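Local atomic coordinates of arginyl-tRNA synthetase, putative (Plasmodium falciparum, PDB entry 5JLD), a protein that probably charges tRNA(Arg) with L-arginine at the expense of ATP, as a class I aminoacyl-tRNA synthetase of the malaria parasite. Residues Pro141-Glu146 with Asn176-Trp181; Leu152-Ile157 with Val378-Val383; Thr80-Ile85 with Ile93-Ser98; Lys13-Phe18 with Glu31-Thr36. One frame throughout, in Å; residues are numbered along the deposited sequence.

Two pairs emerge from the geometry. Contacts 1 and 2 lie in the catalytic domain, their centres about 16 Å apart, and reach the same parallel sheet: contact 1 joins loops leaving two neighbouring strands, contact 2 lays helix 149-167 on an outermost strand. Contacts 3 and 4 belong to the N-terminal domain, with centres about 14 Å apart, and meet directly where I93 CG2 lies 3.7 Å from F18 CE1. Contacts 1, 2 and 4 are buried, whereas contact 3 is partly exposed and carries water-bridged glutamates. Backbone hydrogen bonds dominate contacts 1 and 3; side-chain packing dominates contacts 2 and 4, with a weak arginine bond and a long salt bridge respectively.

Contact 1 of 4, residues Pro141-Glu146 with Asn176-Trp181; sequences PNIAKE and NHVGDW
With chi1 at -54°, I143 sets CG1 beside its own backbone N and anti to the carbonyl carbon, while V178 accepts the crowded position for CG1 (chi1 51°) and so turns CG2 anti to its backbone N. The two branches then cross obliquely, I143 CD1 lying 3.6 Å from V178 CG2. I143 CG1 also runs alongside D180 CB, 3.6 Å away, whereas the D180 carboxylate turns to S276. Beneath the side chains the backbones form a single beta bridge between N142 and G179. G179 N donates to P141 O at 2.8 Å, nearly straight (165°) and in the carbonyl plane. The return bond from I143 N to G179 O, 3.0 Å, is more bent and reaches the oxygen from above its carbonyl plane. N142 OD1 settles 3.4 Å from G179 CA. At the other end P141 and N176 meet tip to tip, P141 CD 3.1 Å from N176 OD1, and the N176 amide is held by S140 N and Y263 OH. Helix 242-265 covers the P141 side through F259 and Y263. The loops leave adjacent parallel strands, 133-137 and 171-176, of the class I Rossmann-type catalytic domain, where the P141 loop leads into HVGH, its version of the HIGH signature.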
loop_
_atom_site.group_PDB
_atom_site.type_symbol
_atom_site.label_atom_id
_atom_site.label_comp_id
_atom_site.label_asym_id
_atom_site.label_seq_id
_atom_site.Cartn_x
_atom_site.Cartn_y
_atom_site.Cartn_z
ATOM N N PRO A 141 -6.489 3.788 -16.165
ATOM C CA PRO A 141 -6.678 3.257 -17.515
ATOM C C PRO A 141 -6.889 4.379 -18.535
ATOM O O PRO A 141 -7.088 5.545 -18.149
ATOM C CB PRO A 141 -7.939 2.406 -17.383
ATOM C CG PRO A 141 -8.724 3.102 -16.325
ATOM C CD PRO A 141 -7.693 3.618 -15.331
ATOM N N ASN A 142 -6.843 4.016 -19.816
ATOM C CA ASN A 142 -7.136 4.933 -20.917
ATOM C C ASN A 142 -8.409 4.522 -21.633
ATOM O O ASN A 142 -8.556 3.354 -21.998
ATOM C CB ASN A 142 -5.985 4.971 -21.923
ATOM C CG ASN A 142 -4.703 5.507 -21.322
ATOM O OD1 ASN A 142 -4.712 6.518 -20.621
ATOM N ND2 ASN A 142 -3.591 4.831 -21.593
ATOM N N ILE A 143 -9.315 5.485 -21.834
ATOM C CA ILE A 143 -10.535 5.273 -22.603
ATOM C C ILE A 143 -10.204 4.698 -23.977
ATOM O O ILE A 143 -9.208 5.080 -24.594
ATOM C CB ILE A 143 -11.344 6.597 -22.780
ATOM C CG1 ILE A 143 -11.629 7.251 -21.421
ATOM C CG2 ILE A 143 -12.626 6.373 -23.606
ATOM C CD1 ILE A 143 -12.544 6.439 -20.465
ATOM N N ALA A 144 -11.034 3.761 -24.430
ATOM C CA ALA A 144 -10.914 3.149 -25.753
ATOM C C ALA A 144 -9.619 2.360 -25.907
ATOM O O ALA A 144 -9.160 2.118 -27.017
ATOM C CB ALA A 144 -11.026 4.215 -26.852
ATOM N N LYS A 145 -9.042 1.956 -24.782
ATOM C CA LYS A 145 -7.892 1.064 -24.786
ATOM C C LYS A 145 -8.051 -0.026 -23.751
ATOM O O LYS A 145 -8.722 0.158 -22.738
ATOM C CB LYS A 145 -6.595 1.813 -24.513
ATOM C CG LYS A 145 -6.170 2.728 -25.616
ATOM C CD LYS A 145 -4.766 3.207 -25.354
ATOM C CE LYS A 145 -4.227 3.935 -26.566
ATOM N NZ LYS A 145 -2.839 4.421 -26.350
ATOM N N GLU A 146 -7.418 -1.165 -23.992
ATOM C CA GLU A 146 -7.569 -2.258 -23.051
ATOM C C GLU A 146 -6.773 -1.928 -21.796
ATOM O O GLU A 146 -5.668 -1.370 -21.859
ATOM C CB GLU A 146 -7.136 -3.595 -23.647
ATOM C CG GLU A 146 -8.267 -4.343 -24.328
ATOM C CD GLU A 146 -9.541 -4.392 -23.535
ATOM O OE1 GLU A 146 -9.492 -4.444 -22.270
ATOM O OE2 GLU A 146 -10.638 -4.290 -24.165
ATOM N N ASN A 176 -8.766 8.061 -9.683
ATOM C CA ASN A 176 -8.406 7.405 -10.921
ATOM C C ASN A 176 -8.254 8.429 -12.051
ATOM O O ASN A 176 -9.257 8.888 -12.575
ATOM C CB ASN A 176 -9.475 6.359 -11.268
ATOM C CG ASN A 176 -9.028 5.401 -12.351
ATOM O OD1 ASN A 176 -7.946 5.549 -12.925
ATOM N ND2 ASN A 176 -9.851 4.397 -12.620
ATOM N N HIS A 177 -7.006 8.777 -12.385
ATOM C CA HIS A 177 -6.647 9.746 -13.430
ATOM C C HIS A 177 -6.746 9.090 -14.806
ATOM O O HIS A 177 -5.734 8.766 -15.427
ATOM C CB HIS A 177 -5.227 10.290 -13.179
ATOM C CG HIS A 177 -4.816 11.436 -14.063
ATOM N ND1 HIS A 177 -4.987 12.752 -13.699
ATOM C CD2 HIS A 177 -4.164 11.455 -15.256
ATOM C CE1 HIS A 177 -4.503 13.537 -14.652
ATOM N NE2 HIS A 177 -3.989 12.772 -15.597
ATOM N N VAL A 178 -7.976 8.869 -15.263
ATOM C CA VAL A 178 -8.217 8.128 -16.500
ATOM C C VAL A 178 -7.825 8.962 -17.724
ATOM O O VAL A 178 -7.993 10.185 -17.726
ATOM C CB VAL A 178 -9.698 7.679 -16.594
ATOM C CG1 VAL A 178 -10.644 8.851 -16.356
ATOM C CG2 VAL A 178 -9.994 7.006 -17.925
ATOM N N GLY A 179 -7.275 8.306 -18.749
ATOM C CA GLY A 179 -6.936 8.980 -19.988
ATOM C C GLY A 179 -8.163 9.194 -20.875
ATOM O O GLY A 179 -8.445 8.396 -21.769
ATOM N N ASP A 180 -8.899 10.277 -20.633
ATOM C CA ASP A 180 -10.154 10.525 -21.345
ATOM C C ASP A 180 -10.081 11.786 -22.195
ATOM O O ASP A 180 -11.102 12.380 -22.527
ATOM C CB ASP A 180 -11.320 10.653 -20.356
ATOM C CG ASP A 180 -11.158 11.840 -19.408
ATOM O OD1 ASP A 180 -10.038 12.402 -19.319
ATOM O OD2 ASP A 180 -12.160 12.208 -18.750
ATOM N N TRP A 181 -8.872 12.200 -22.541
ATOM C CA TRP A 181 -8.702 13.400 -23.332
ATOM C C TRP A 181 -7.470 13.247 -24.231
ATOM O O TRP A 181 -6.642 14.149 -24.356
ATOM C CB TRP A 181 -8.598 14.620 -22.410
ATOM C CG TRP A 181 -8.856 15.928 -23.094
ATOM C CD1 TRP A 181 -7.921 16.869 -23.422
ATOM C CD2 TRP A 181 -10.124 16.452 -23.533
ATOM N NE1 TRP A 181 -8.520 17.935 -24.039
ATOM C CE2 TRP A 181 -9.870 17.709 -24.123
ATOM C CE3 TRP A 181 -11.442 15.979 -23.488
ATOM C CZ2 TRP A 181 -10.883 18.504 -24.658
ATOM C CZ3 TRP A 181 -12.449 16.768 -24.028
ATOM C CH2 TRP A 181 -12.163 18.020 -24.599
#

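Contact 2 of 4, residues Leu152-Ile157 with Val378-Val383; sequences LRSTII and VGFGFV
Aromatic and aliphatic packing provides most of this contact between helix 152-157 and strand 378-380, whose axes approach to 9.7 Å with their directions 139° apart. F380 CG takes the crowded place between backbone N and carbonyl carbon (chi1 57°), which stands the ring against the helix. R153 CG, anti to its backbone N, lies over one face of the F380 ring, 4.3 Å from its centroid and offset toward the rim, as a CH-pi contact. S154 CB approaches the ring obliquely, 3.4 Å from F380 CE2. Beyond it, I157 CD1 touches F380 CB at 3.8 Å, and I157 CG2 lies 4.2 Å from V378 CG1. Between the two segments the one hydrogen bond comes from the guanidinium: the extended R153 chain carries NH1 to G381 O, 2.9 Å away near the guanidinium plane, but the bond is weak, bent to 131°. S459 O gives NH1 a stronger partner and D452 forms a salt bridge with NE, so several anchors fix the buried charge. S154 OG, meanwhile, bonds to S139 N. A helix leaving the HIGH signature and packed across a parallel sheet, here on its outermost strand 374-380, is a hallmark of the class I synthetase Rossmann fold.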
loop_
_atom_site.group_PDB
_atom_site.type_symbol
_atom_site.label_atom_id
_atom_site.label_comp_id
_atom_site.label_asym_id
_atom_site.label_seq_id
_atom_site.Cartn_x
_atom_site.Cartn_y
_atom_site.Cartn_z
ATOM N N LEU A 152 -3.574 -3.288 -13.677
ATOM C CA LEU A 152 -4.025 -4.181 -12.614
ATOM C C LEU A 152 -3.144 -4.034 -11.381
ATOM O O LEU A 152 -3.634 -3.832 -10.267
ATOM C CB LEU A 152 -4.015 -5.632 -13.086
ATOM C CG LEU A 152 -4.420 -6.670 -12.040
ATOM C CD1 LEU A 152 -5.859 -6.469 -11.596
ATOM C CD2 LEU A 152 -4.208 -8.067 -12.564
ATOM N N ARG A 153 -1.838 -4.140 -11.591
ATOM C CA ARG A 153 -0.879 -3.984 -10.504
ATOM C C ARG A 153 -1.046 -2.637 -9.800
ATOM O O ARG A 153 -1.076 -2.570 -8.571
ATOM C CB ARG A 153 0.546 -4.120 -11.027
ATOM C CG ARG A 153 1.590 -4.074 -9.912
ATOM C CD ARG A 153 2.911 -4.704 -10.351
ATOM N NE ARG A 153 3.682 -5.168 -9.205
ATOM C CZ ARG A 153 4.938 -5.595 -9.270
ATOM N NH1 ARG A 153 5.573 -5.602 -10.435
ATOM N NH2 ARG A 153 5.557 -6.010 -8.164
ATOM N N SER A 154 -1.169 -1.567 -10.590
ATOM C CA SER A 154 -1.345 -0.237 -10.018
ATOM C C SER A 154 -2.618 -0.179 -9.178
ATOM O O SER A 154 -2.670 0.473 -8.123
ATOM C CB SER A 154 -1.396 0.825 -11.126
ATOM O OG SER A 154 -1.644 2.099 -10.568
ATOM N N THR A 155 -3.640 -0.872 -9.663
ATOM C CA THR A 155 -4.952 -0.887 -9.034
ATOM C C THR A 155 -4.855 -1.566 -7.669
ATOM O O THR A 155 -5.319 -1.018 -6.654
ATOM C CB THR A 155 -5.983 -1.600 -9.944
ATOM O OG1 THR A 155 -6.039 -0.925 -11.204
ATOM C CG2 THR A 155 -7.381 -1.618 -9.332
ATOM N N ILE A 156 -4.196 -2.728 -7.649
ATOM C CA ILE A 156 -4.000 -3.543 -6.438
ATOM C C ILE A 156 -3.148 -2.856 -5.359
ATOM O O ILE A 156 -3.540 -2.753 -4.158
ATOM C CB ILE A 156 -3.365 -4.890 -6.826
ATOM C CG1 ILE A 156 -4.343 -5.664 -7.718
ATOM C CG2 ILE A 156 -2.993 -5.696 -5.590
ATOM C CD1 ILE A 156 -3.763 -6.887 -8.402
ATOM N N ILE A 157 -1.985 -2.371 -5.785
ATOM C CA ILE A 157 -1.111 -1.616 -4.883
ATOM C C ILE A 157 -1.823 -0.381 -4.305
ATOM O O ILE A 157 -1.879 -0.174 -3.069
ATOM C CB ILE A 157 0.169 -1.178 -5.616
ATOM C CG1 ILE A 157 1.008 -2.410 -6.014
ATOM C CG2 ILE A 157 0.944 -0.188 -4.772
ATOM C CD1 ILE A 157 2.304 -2.059 -6.726
ATOM N N VAL A 378 5.305 6.036 -5.952
ATOM C CA VAL A 378 5.329 4.610 -5.650
ATOM C C VAL A 378 5.400 3.823 -6.961
ATOM O O VAL A 378 4.380 3.606 -7.639
ATOM C CB VAL A 378 4.075 4.163 -4.845
ATOM C CG1 VAL A 378 4.068 2.660 -4.646
ATOM C CG2 VAL A 378 3.980 4.892 -3.499
ATOM N N GLY A 379 6.613 3.389 -7.313
ATOM C CA GLY A 379 6.859 2.745 -8.586
ATOM C C GLY A 379 6.629 1.255 -8.544
ATOM O O GLY A 379 6.792 0.641 -7.492
ATOM N N PHE A 380 6.246 0.655 -9.670
ATOM C CA PHE A 380 6.209 -0.813 -9.710
ATOM C C PHE A 380 6.835 -1.342 -10.996
ATOM O O PHE A 380 6.869 -0.647 -12.013
ATOM C CB PHE A 380 4.777 -1.354 -9.556
ATOM C CG PHE A 380 3.809 -0.830 -10.593
ATOM C CD1 PHE A 380 3.786 -1.359 -11.883
ATOM C CD2 PHE A 380 2.923 0.191 -10.279
ATOM C CE1 PHE A 380 2.902 -0.872 -12.842
ATOM C CE2 PHE A 380 2.034 0.674 -11.236
ATOM C CZ PHE A 380 2.028 0.144 -12.520
ATOM N N GLY A 381 7.316 -2.580 -10.943
ATOM C CA GLY A 381 7.925 -3.216 -12.098
ATOM C C GLY A 381 6.956 -3.920 -13.027
ATOM O O GLY A 381 5.738 -3.903 -12.827
ATOM N N PHE A 382 7.509 -4.540 -14.062
ATOM C CA PHE A 382 6.726 -5.267 -15.049
ATOM C C PHE A 382 6.232 -6.618 -14.550
ATOM O O PHE A 382 6.945 -7.334 -13.849
ATOM C CB PHE A 382 7.557 -5.478 -16.312
ATOM C CG PHE A 382 8.079 -4.208 -16.898
ATOM C CD1 PHE A 382 7.311 -3.470 -17.780
ATOM C CD2 PHE A 382 9.324 -3.728 -16.537
ATOM C CE1 PHE A 382 7.790 -2.291 -18.315
ATOM C CE2 PHE A 382 9.806 -2.545 -17.066
ATOM C CZ PHE A 382 9.037 -1.828 -17.957
ATOM N N VAL A 383 5.009 -6.964 -14.930
ATOM C CA VAL A 383 4.534 -8.330 -14.799
ATOM C C VAL A 383 4.849 -9.054 -16.105
ATOM O O VAL A 383 4.537 -8.543 -17.179
ATOM C CB VAL A 383 3.034 -8.375 -14.514
ATOM C CG1 VAL A 383 2.582 -9.811 -14.272
ATOM C CG2 VAL A 383 2.709 -7.481 -13.325
#

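Contact 3 of 4, residues Thr80-Ile85 with Ile93-Ser98; sequences TIFEEI and ITVKLS
A beta hairpin of the N-terminal domain, strands 82-86 and 93-97, is broken here by a classic beta bulge: E83 and E84 both stand opposite K96, and the register shifts by one between the F82-L97 and E84-K96 pairs. K96 is gripped through both backbone groups. K96 O accepts from E83 N at 2.7 Å, and K96 N donates to E84 O at 2.9 Å, both bonds lying in the carbonyl plane. Past the bulge S98 N donates to I81 O at 2.7 Å, coming from above that carbonyl plane, while S98 OG caps Y101 N of the following helix. On one face I85 and V95 run side by side, and V95 CG1, anti to its carbonyl carbon, sits almost exactly above the F82 ring, 4.0 Å from its centroid and 4° off the normal. L97 CD2 comes to the edge of the same ring. The other face carries charge: extended chains of E84 and K96 point the same way and form a long salt bridge, E84 OE1 to K96 NZ 3.8 Å. One water donates to E83 OE1 at 2.5 Å and also to L97 O; a second donates to E84 OE2 and joins it to T94 OG1. One face apolar and covered by helices 10-25 and 66-75, the other polar and hydrated, is what an antiparallel sheet backed by helices on one side typically displays, in this case the ArgRS N-terminal domain.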
loop_
_atom_site.group_PDB
_atom_site.type_symbol
_atom_site.label_atom_id
_atom_site.label_comp_id
_atom_site.label_asym_id
_atom_site.label_seq_id
_atom_site.Cartn_x
_atom_site.Cartn_y
_atom_site.Cartn_z
ATOM N N THR A 80 12.122 -1.652 33.063
ATOM C CA THR A 80 11.602 -2.938 33.502
ATOM C C THR A 80 10.977 -3.708 32.344
ATOM O O THR A 80 10.776 -4.912 32.448
ATOM C CB THR A 80 10.555 -2.794 34.626
ATOM O OG1 THR A 80 9.439 -2.030 34.156
ATOM C CG2 THR A 80 11.164 -2.108 35.846
ATOM N N ILE A 81 10.674 -3.030 31.238
ATOM C CA ILE A 81 10.063 -3.725 30.099
ATOM C C ILE A 81 11.084 -4.537 29.311
ATOM O O ILE A 81 10.729 -5.363 28.469
ATOM C CB ILE A 81 9.355 -2.750 29.152
ATOM C CG1 ILE A 81 10.368 -1.849 28.449
ATOM C CG2 ILE A 81 8.333 -1.919 29.929
ATOM C CD1 ILE A 81 9.767 -1.067 27.315
ATOM N N PHE A 82 12.359 -4.293 29.581
ATOM C CA PHE A 82 13.430 -5.095 29.014
ATOM C C PHE A 82 13.714 -6.283 29.924
ATOM O O PHE A 82 14.144 -6.105 31.062
ATOM C CB PHE A 82 14.700 -4.263 28.835
ATOM C CG PHE A 82 14.577 -3.192 27.808
ATOM C CD1 PHE A 82 13.660 -3.310 26.778
ATOM C CD2 PHE A 82 15.372 -2.060 27.874
ATOM C CE1 PHE A 82 13.534 -2.311 25.815
ATOM C CE2 PHE A 82 15.258 -1.056 26.923
ATOM C CZ PHE A 82 14.332 -1.186 25.887
ATOM N N GLU A 83 13.460 -7.488 29.432
ATOM C CA GLU A 83 13.804 -8.689 30.190
ATOM C C GLU A 83 15.309 -8.886 30.170
ATOM O O GLU A 83 15.904 -9.413 31.112
ATOM C CB GLU A 83 13.102 -9.915 29.614
ATOM C CG GLU A 83 13.697 -11.255 30.047
ATOM C CD GLU A 83 13.206 -12.390 29.178
ATOM O OE1 GLU A 83 11.999 -12.714 29.260
ATOM O OE2 GLU A 83 14.017 -12.944 28.400
ATOM N N GLU A 84 15.921 -8.446 29.081
ATOM C CA GLU A 84 17.352 -8.584 28.898
ATOM C C GLU A 84 17.871 -7.481 27.981
ATOM O O GLU A 84 17.190 -7.059 27.046
ATOM C CB GLU A 84 17.674 -9.967 28.332
ATOM C CG GLU A 84 18.975 -10.064 27.569
ATOM C CD GLU A 84 19.179 -11.442 26.971
ATOM O OE1 GLU A 84 18.563 -12.399 27.486
ATOM O OE2 GLU A 84 19.926 -11.567 25.974
ATOM N N ILE A 85 19.075 -7.009 28.278
ATOM C CA ILE A 85 19.763 -6.051 27.444
ATOM C C ILE A 85 21.248 -6.419 27.476
ATOM O O ILE A 85 21.841 -6.565 28.553
ATOM C CB ILE A 85 19.500 -4.612 27.914
ATOM C CG1 ILE A 85 20.399 -3.624 27.168
ATOM C CG2 ILE A 85 19.654 -4.509 29.440
ATOM C CD1 ILE A 85 19.901 -2.201 27.207
ATOM N N ILE A 93 23.758 -3.458 20.537
ATOM C CA ILE A 93 23.048 -3.783 21.766
ATOM C C ILE A 93 21.714 -4.440 21.448
ATOM O O ILE A 93 20.954 -3.933 20.642
ATOM C CB ILE A 93 22.797 -2.508 22.616
ATOM C CG1 ILE A 93 24.119 -1.879 23.076
ATOM C CG2 ILE A 93 21.886 -2.795 23.784
ATOM C CD1 ILE A 93 23.968 -0.429 23.547
ATOM N N THR A 94 21.425 -5.567 22.070
ATOM C CA THR A 94 20.158 -6.248 21.842
ATOM C C THR A 94 19.309 -6.230 23.097
ATOM O O THR A 94 19.828 -6.244 24.223
ATOM C CB THR A 94 20.356 -7.719 21.396
ATOM O OG1 THR A 94 21.106 -8.421 22.389
ATOM C CG2 THR A 94 21.087 -7.799 20.041
ATOM N N VAL A 95 17.999 -6.190 22.900
ATOM C CA VAL A 95 17.056 -6.234 24.005
ATOM C C VAL A 95 15.952 -7.236 23.713
ATOM O O VAL A 95 15.610 -7.505 22.538
ATOM C CB VAL A 95 16.413 -4.857 24.290
ATOM C CG1 VAL A 95 17.454 -3.861 24.742
ATOM C CG2 VAL A 95 15.649 -4.340 23.047
ATOM N N LYS A 96 15.420 -7.786 24.802
ATOM C CA LYS A 96 14.246 -8.644 24.785
ATOM C C LYS A 96 13.179 -7.990 25.629
ATOM O O LYS A 96 13.454 -7.532 26.741
ATOM C CB LYS A 96 14.540 -10.040 25.343
ATOM C CG LYS A 96 15.383 -10.938 24.465
ATOM C CD LYS A 96 15.498 -12.335 25.087
ATOM C CE LYS A 96 16.433 -13.232 24.292
ATOM N NZ LYS A 96 16.713 -14.519 24.987
ATOM N N LEU A 97 11.957 -7.948 25.106
ATOM C CA LEU A 97 10.842 -7.449 25.881
ATOM C C LEU A 97 10.466 -8.480 26.934
ATOM O O LEU A 97 10.480 -9.676 26.666
ATOM C CB LEU A 97 9.655 -7.144 24.968
ATOM C CG LEU A 97 10.019 -6.152 23.872
ATOM C CD1 LEU A 97 8.903 -6.063 22.869
ATOM C CD2 LEU A 97 10.278 -4.801 24.522
ATOM N N SER A 98 10.126 -8.013 28.126
ATOM C CA SER A 98 9.670 -8.908 29.185
ATOM C C SER A 98 8.322 -9.552 28.864
ATOM O O SER A 98 7.522 -9.036 28.075
ATOM C CB SER A 98 9.557 -8.153 30.507
ATOM O OG SER A 98 8.465 -7.243 30.438
HETATM O O HOH W 1 11.050 -12.497 26.952
HETATM O O HOH W 2 18.864 -9.538 23.834
#

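Contact 4 of 4, residues Lys13-Phe18 with Glu31-Thr36; sequences KIKTIF and EDAIVT
I14 makes the first contact from helix 10-25: its CG2 branch, anti to the backbone N, meets V35 CG2 at 3.9 Å, and the two side chains cross at about a right angle. One residue on, the K15 backbone itself becomes the surface, for V35 CG2 rests 3.5 Å from K15 CA. V35 achieves this by holding CG2 beside its own backbone N while CG1 lies anti to it (chi1 164°). The K15 side chain starts anti to its backbone N (chi1 -174°), runs along A33, and bends only at its last torsion (chi4 -51°). The extended part of the chain sets K15 CE 3.1 Å from A33 O, and the bend at chi4 then carries NZ to D32, whose carboxylate oxygen OD1 is 3.7 Å from K15 NZ. The salt bridge is long, and any attraction is probably general electrostatics, since no hydrogen bond joins the two segments. At the last residue of the segment, F18 places CB 4.2 Å from A33 CB, and its ring approaches V35 CG2 obliquely at 4.5 Å from F18 CD2. Q19, next on the helix, bonds to A33 N and E31 O, tying the loop to the helix at its backbone, and N49 binds I34 N and D32 O. Helix 10-25 thus packs on the antiparallel sheet over its outermost strand 35-37, with I14 and F18 reaching the inner strands 45-47 and 93-97 through Y45, C47, I93 and V95.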
loop_
_atom_site.group_PDB
_atom_site.type_symbol
_atom_site.label_atom_id
_atom_site.label_comp_id
_atom_site.label_asym_id
_atom_site.label_seq_id
_atom_site.Cartn_x
_atom_site.Cartn_y
_atom_site.Cartn_z
ATOM N N LYS A 13 9.223 3.612 20.683
ATOM C CA LYS A 13 9.408 3.560 22.130
ATOM C C LYS A 13 10.873 3.248 22.498
ATOM O O LYS A 13 11.540 3.975 23.273
ATOM C CB LYS A 13 8.469 2.511 22.725
ATOM C CG LYS A 13 8.497 2.448 24.240
ATOM C CD LYS A 13 7.524 1.415 24.790
ATOM C CE LYS A 13 7.345 1.625 26.291
ATOM N NZ LYS A 13 6.285 0.767 26.885
ATOM N N ILE A 14 11.373 2.170 21.913
ATOM C CA ILE A 14 12.740 1.718 22.165
ATOM C C ILE A 14 13.772 2.711 21.608
ATOM O O ILE A 14 14.798 3.010 22.266
ATOM C CB ILE A 14 12.968 0.336 21.564
ATOM C CG1 ILE A 14 12.195 -0.723 22.366
ATOM C CG2 ILE A 14 14.441 0.032 21.506
ATOM C CD1 ILE A 14 12.426 -2.173 21.892
ATOM N N LYS A 15 13.480 3.236 20.413
ATOM C CA LYS A 15 14.330 4.266 19.811
ATOM C C LYS A 15 14.489 5.425 20.771
ATOM O O LYS A 15 15.600 5.905 20.990
ATOM C CB LYS A 15 13.765 4.771 18.471
ATOM C CG LYS A 15 14.705 5.731 17.758
ATOM C CD LYS A 15 14.041 6.440 16.575
ATOM C CE LYS A 15 14.823 7.707 16.193
ATOM N NZ LYS A 15 15.080 8.600 17.380
ATOM N N THR A 16 13.376 5.864 21.353
ATOM C CA THR A 16 13.425 6.948 22.336
ATOM C C THR A 16 14.262 6.571 23.577
ATOM O O THR A 16 15.117 7.349 24.022
ATOM C CB THR A 16 12.013 7.358 22.787
ATOM O OG1 THR A 16 11.301 7.888 21.665
ATOM C CG2 THR A 16 12.089 8.425 23.891
ATOM N N ILE A 17 14.027 5.385 24.131
ATOM C CA ILE A 17 14.842 4.951 25.280
ATOM C C ILE A 17 16.373 5.023 24.990
ATOM O O ILE A 17 17.176 5.603 25.773
ATOM C CB ILE A 17 14.419 3.531 25.717
ATOM C CG1 ILE A 17 13.016 3.591 26.341
ATOM C CG2 ILE A 17 15.475 2.868 26.670
ATOM C CD1 ILE A 17 12.376 2.248 26.534
ATOM N N PHE A 18 16.773 4.504 23.834
ATOM C CA PHE A 18 18.188 4.560 23.467
ATOM C C PHE A 18 18.688 5.985 23.211
ATOM O O PHE A 18 19.803 6.337 23.613
ATOM C CB PHE A 18 18.462 3.688 22.243
ATOM C CG PHE A 18 18.652 2.244 22.582
ATOM C CD1 PHE A 18 19.918 1.754 22.893
ATOM C CD2 PHE A 18 17.561 1.377 22.627
ATOM C CE1 PHE A 18 20.093 0.417 23.222
ATOM C CE2 PHE A 18 17.730 0.037 22.963
ATOM C CZ PHE A 18 19.000 -0.444 23.255
ATOM N N GLU A 31 23.563 12.541 17.395
ATOM C CA GLU A 31 23.584 11.126 17.059
ATOM C C GLU A 31 22.164 10.580 17.191
ATOM O O GLU A 31 21.684 10.330 18.296
ATOM C CB GLU A 31 24.570 10.370 17.973
ATOM C CG GLU A 31 24.595 8.842 17.801
ATOM C CD GLU A 31 25.340 8.395 16.554
ATOM O OE1 GLU A 31 26.249 9.123 16.103
ATOM O OE2 GLU A 31 24.999 7.325 16.005
ATOM N N ASP A 32 21.484 10.424 16.063
ATOM C CA ASP A 32 20.114 9.941 16.076
ATOM C C ASP A 32 20.114 8.427 16.227
ATOM O O ASP A 32 20.729 7.714 15.432
ATOM C CB ASP A 32 19.375 10.362 14.806
ATOM C CG ASP A 32 17.874 10.170 14.918
ATOM O OD1 ASP A 32 17.378 9.078 14.567
ATOM O OD2 ASP A 32 17.187 11.117 15.355
ATOM N N ALA A 33 19.443 7.947 17.268
ATOM C CA ALA A 33 19.400 6.519 17.552
ATOM C C ALA A 33 18.651 5.795 16.450
ATOM O O ALA A 33 17.601 6.246 16.001
ATOM C CB ALA A 33 18.746 6.252 18.896
ATOM N N ILE A 34 19.205 4.676 16.005
ATOM C CA ILE A 34 18.506 3.839 15.050
ATOM C C ILE A 34 18.283 2.461 15.662
ATOM O O ILE A 34 19.188 1.862 16.245
ATOM C CB ILE A 34 19.259 3.722 13.716
ATOM C CG1 ILE A 34 19.377 5.103 13.061
ATOM C CG2 ILE A 34 18.529 2.768 12.789
ATOM C CD1 ILE A 34 20.028 5.087 11.684
ATOM N N VAL A 35 17.057 1.985 15.528
ATOM C CA VAL A 35 16.630 0.739 16.114
ATOM C C VAL A 35 16.142 -0.207 15.024
ATOM O O VAL A 35 15.359 0.175 14.149
ATOM C CB VAL A 35 15.533 0.998 17.174
ATOM C CG1 VAL A 35 14.770 -0.287 17.527
ATOM C CG2 VAL A 35 16.171 1.617 18.399
ATOM N N THR A 36 16.649 -1.431 15.064
ATOM C CA THR A 36 16.221 -2.490 14.161
ATOM C C THR A 36 15.780 -3.712 14.947
ATOM O O THR A 36 15.746 -3.701 16.177
ATOM C CB THR A 36 17.345 -2.936 13.196
ATOM O OG1 THR A 36 18.383 -3.576 13.946
ATOM C CG2 THR A 36 17.915 -1.763 12.417
#